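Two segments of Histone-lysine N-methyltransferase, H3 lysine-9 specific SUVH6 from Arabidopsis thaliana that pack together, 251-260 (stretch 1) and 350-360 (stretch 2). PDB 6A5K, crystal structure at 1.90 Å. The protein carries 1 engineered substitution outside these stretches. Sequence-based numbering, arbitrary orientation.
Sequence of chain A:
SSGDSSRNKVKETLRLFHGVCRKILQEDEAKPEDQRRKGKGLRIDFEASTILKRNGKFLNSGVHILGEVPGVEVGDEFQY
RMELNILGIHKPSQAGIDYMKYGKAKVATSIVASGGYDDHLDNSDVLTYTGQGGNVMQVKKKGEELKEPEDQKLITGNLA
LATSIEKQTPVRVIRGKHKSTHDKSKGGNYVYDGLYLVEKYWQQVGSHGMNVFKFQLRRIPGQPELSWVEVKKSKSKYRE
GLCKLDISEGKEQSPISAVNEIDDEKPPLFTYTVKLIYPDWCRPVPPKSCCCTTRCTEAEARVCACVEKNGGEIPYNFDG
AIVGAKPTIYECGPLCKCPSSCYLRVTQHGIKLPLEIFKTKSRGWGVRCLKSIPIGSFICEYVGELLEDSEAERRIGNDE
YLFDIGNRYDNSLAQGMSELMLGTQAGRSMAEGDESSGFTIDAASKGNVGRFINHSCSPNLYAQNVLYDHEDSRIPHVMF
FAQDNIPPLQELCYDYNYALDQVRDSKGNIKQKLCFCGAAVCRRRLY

Stretch 1 (251-260) KEQSPISAVN
Stretch 2 (350-360) GIKLPLEIFKT

The two stretches, at least 95 residues apart in sequence wherever they touch, join as neighbouring parallel β-strands and bury 563 Å² between them. Strand 355-359 pairs with a short strand around 257-259; their N-to-C directions differ by 26° and their axes approach to 4.7 Å. Ala 258 lies beside Ile 357 (CA to CA 4.8 Å) and Val 259 beside Phe 358 (CA to CA 4.6 Å). Backbone torsions are extended, with phi/psi of -127/130 at Ala 258, -123/132 at Val 259, -100/153 at Ile 357 and -150/158 at Phe 358.

Three backbone hydrogen bonds fix this register. Ile 357 N donates to Ser 257 O (2.9 Å), Val 259 N donates to Ile 357 O (2.9 Å), and Lys 359 N donates to Val 259 O (3.0 Å). Ile 357 thus uses both its amide and its carbonyl, reaching the residues before and after Ala 258, as parallel pairing requires. CA-H...O contacts supplement them, from Ala 258 CA to Ile 357 O (3.2 Å) and from Phe 358 CA to Val 259 O (3.0 Å).

Before the strands pair closely, water fills the gap. Water 2 accepts from Ser 257 N (3.0 Å) and donates to Leu 355 O (2.8 Å); water 3 donates to Pro 255 O (2.6 Å) and Leu 355 O (3.1 Å). Water 1 donates to Glu 252 OE1 (2.9 Å) and accepts from Ile 351 N (3.2 Å), linking the two loops.

Apolar contacts flank the backbone ladder. On one sheet face, Ala 258 CB meets CG1 of Ile 357 (chi1 p, chi2 t) at 3.6 Å. On the other, CB of Val 259 (chi1 t) lies 4.4 Å from CB of Phe 358 (chi1 p, chi2 -78°), whose ring leads away. Ile 256 and Ile 351, both m,t, bring their CD1 atoms within 4.4 Å.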

# COMPACT_ATOMS: atom_id res chain seq x y z
N LYS A 251 13.82 -11.40 18.80
CA LYS A 251 14.71 -10.32 18.41
C LYS A 251 13.93 -9.12 17.88
O LYS A 251 14.23 -7.97 18.23
CB LYS A 251 15.71 -10.81 17.36
CG LYS A 251 16.71 -11.81 17.92
CD LYS A 251 17.49 -12.50 16.82
CE LYS A 251 18.60 -13.37 17.39
NZ LYS A 251 19.15 -14.31 16.38
N GLU A 252 12.92 -9.37 17.05
CA GLU A 252 12.02 -8.30 16.65
C GLU A 252 11.13 -7.94 17.83
O GLU A 252 10.80 -8.79 18.64
CB GLU A 252 11.16 -8.72 15.44
CG GLU A 252 11.94 -8.97 14.16
CD GLU A 252 12.40 -7.69 13.47
OE1 GLU A 252 12.19 -6.59 14.03
OE2 GLU A 252 12.98 -7.80 12.37
N GLN A 253 10.76 -6.66 17.92
CA GLN A 253 9.93 -6.21 19.03
C GLN A 253 8.54 -6.83 18.96
O GLN A 253 7.86 -6.98 19.98
CB GLN A 253 9.84 -4.68 19.04
CG GLN A 253 11.19 -3.98 18.88
CD GLN A 253 11.87 -3.71 20.22
OE1 GLN A 253 12.04 -4.62 21.03
NE2 GLN A 253 12.27 -2.47 20.44
N SER A 254 8.12 -7.21 17.76
CA SER A 254 6.89 -7.96 17.56
C SER A 254 7.20 -9.26 16.82
O SER A 254 8.02 -9.28 15.90
CB SER A 254 5.87 -7.14 16.77
OG SER A 254 5.53 -5.95 17.47
N PRO A 255 6.53 -10.36 17.22
CA PRO A 255 6.82 -11.66 16.60
C PRO A 255 6.38 -11.73 15.14
O PRO A 255 5.37 -11.15 14.76
CB PRO A 255 6.01 -12.63 17.47
CG PRO A 255 4.87 -11.82 17.97
CD PRO A 255 5.45 -10.44 18.21
N ILE A 256 7.16 -12.44 14.33
CA ILE A 256 6.83 -12.64 12.93
C ILE A 256 6.56 -14.12 12.70
O ILE A 256 7.48 -14.94 12.71
CB ILE A 256 7.96 -12.14 12.01
CG1 ILE A 256 8.13 -10.62 12.17
CG2 ILE A 256 7.67 -12.49 10.55
CD1 ILE A 256 9.30 -10.02 11.38
N SER A 257 5.30 -14.46 12.52
CA SER A 257 4.90 -15.86 12.44
C SER A 257 5.07 -16.43 11.03
O SER A 257 5.31 -15.69 10.07
CB SER A 257 3.45 -16.03 12.89
OG SER A 257 2.58 -15.24 12.10
N ALA A 258 4.93 -17.74 10.93
CA ALA A 258 5.00 -18.43 9.64
C ALA A 258 3.78 -19.31 9.44
O ALA A 258 3.42 -20.12 10.31
CB ALA A 258 6.27 -19.25 9.55
N VAL A 259 3.14 -19.16 8.29
CA VAL A 259 1.94 -19.91 7.97
C VAL A 259 2.14 -20.71 6.68
O VAL A 259 2.63 -20.18 5.68
CB VAL A 259 0.72 -18.97 7.82
CG1 VAL A 259 -0.51 -19.74 7.34
CG2 VAL A 259 0.43 -18.26 9.14
N ASN A 260 1.77 -21.98 6.71
CA ASN A 260 1.85 -22.81 5.51
C ASN A 260 0.58 -23.63 5.36
O ASN A 260 0.34 -24.56 6.12
CB ASN A 260 3.08 -23.72 5.56
CG ASN A 260 3.32 -24.49 4.27
OD1 ASN A 260 2.43 -24.59 3.41
ND2 ASN A 260 4.52 -25.03 4.11
N GLY A 350 12.27 1.29 12.97
CA GLY A 350 12.05 -0.13 12.73
C GLY A 350 10.63 -0.52 12.39
O GLY A 350 9.78 0.33 12.12
N ILE A 351 10.38 -1.82 12.39
CA ILE A 351 9.09 -2.38 11.95
C ILE A 351 7.95 -1.98 12.88
O ILE A 351 8.07 -2.08 14.10
CB ILE A 351 9.17 -3.92 11.86
CG1 ILE A 351 10.25 -4.33 10.87
CG2 ILE A 351 7.82 -4.51 11.47
CD1 ILE A 351 10.52 -5.82 10.83
N LYS A 352 6.84 -1.51 12.31
CA LYS A 352 5.66 -1.16 13.08
C LYS A 352 4.46 -2.04 12.69
O LYS A 352 3.51 -2.19 13.46
CB LYS A 352 5.29 0.31 12.89
CG LYS A 352 6.30 1.30 13.44
CD LYS A 352 6.57 1.04 14.91
CE LYS A 352 7.74 1.88 15.41
NZ LYS A 352 8.02 1.62 16.85
N LEU A 353 4.52 -2.63 11.50
CA LEU A 353 3.42 -3.44 10.98
C LEU A 353 3.52 -4.90 11.41
O LEU A 353 4.62 -5.43 11.59
CB LEU A 353 3.39 -3.35 9.46
CG LEU A 353 3.14 -1.97 8.88
CD1 LEU A 353 3.46 -1.95 7.37
CD2 LEU A 353 1.70 -1.57 9.14
N PRO A 354 2.37 -5.58 11.56
CA PRO A 354 2.36 -7.01 11.89
C PRO A 354 2.64 -7.88 10.66
O PRO A 354 1.73 -8.19 9.89
CB PRO A 354 0.95 -7.24 12.42
CG PRO A 354 0.12 -6.21 11.73
CD PRO A 354 1.01 -5.01 11.52
N LEU A 355 3.90 -8.26 10.47
CA LEU A 355 4.29 -9.07 9.32
C LEU A 355 4.27 -10.55 9.64
O LEU A 355 4.41 -10.96 10.80
CB LEU A 355 5.68 -8.67 8.83
CG LEU A 355 5.90 -7.19 8.50
CD1 LEU A 355 7.32 -6.95 8.02
CD2 LEU A 355 4.89 -6.72 7.45
N GLU A 356 4.10 -11.36 8.60
CA GLU A 356 4.26 -12.80 8.71
C GLU A 356 4.78 -13.35 7.38
O GLU A 356 4.58 -12.74 6.33
CB GLU A 356 2.95 -13.48 9.11
CG GLU A 356 1.97 -13.71 7.97
CD GLU A 356 0.69 -14.39 8.43
OE1 GLU A 356 0.53 -14.61 9.65
OE2 GLU A 356 -0.16 -14.71 7.57
N ILE A 357 5.49 -14.48 7.44
CA ILE A 357 5.85 -15.17 6.20
C ILE A 357 4.90 -16.33 5.97
O ILE A 357 4.31 -16.88 6.92
CB ILE A 357 7.32 -15.67 6.19
CG1 ILE A 357 7.53 -16.81 7.20
CG2 ILE A 357 8.29 -14.52 6.43
CD1 ILE A 357 8.88 -17.50 7.05
N PHE A 358 4.71 -16.68 4.71
CA PHE A 358 3.74 -17.70 4.36
C PHE A 358 4.16 -18.45 3.11
O PHE A 358 4.94 -17.94 2.31
CB PHE A 358 2.35 -17.07 4.16
CG PHE A 358 2.23 -16.27 2.89
CD1 PHE A 358 2.75 -14.99 2.81
CD2 PHE A 358 1.59 -16.81 1.78
CE1 PHE A 358 2.64 -14.25 1.63
CE2 PHE A 358 1.48 -16.08 0.61
CZ PHE A 358 2.01 -14.80 0.53
N LYS A 359 3.64 -19.65 2.95
CA LYS A 359 4.00 -20.45 1.78
C LYS A 359 3.11 -20.18 0.58
O LYS A 359 1.87 -20.21 0.68
CB LYS A 359 3.96 -21.94 2.13
CG LYS A 359 4.67 -22.82 1.11
CD LYS A 359 6.14 -22.47 1.01
CE LYS A 359 6.99 -23.71 0.75
NZ LYS A 359 6.51 -24.53 -0.39
N THR A 360 3.73 -19.90 -0.56
CA THR A 360 3.02 -19.73 -1.82
C THR A 360 3.06 -21.04 -2.57
O THR A 360 3.80 -21.95 -2.18
CB THR A 360 3.65 -18.63 -2.70
OG1 THR A 360 4.92 -19.09 -3.18
CG2 THR A 360 3.83 -17.34 -1.93
O HOH W 1 12.66 -3.84 13.26
O HOH W 2 3.10 -12.45 12.71
O HOH W 3 4.55 -9.17 13.33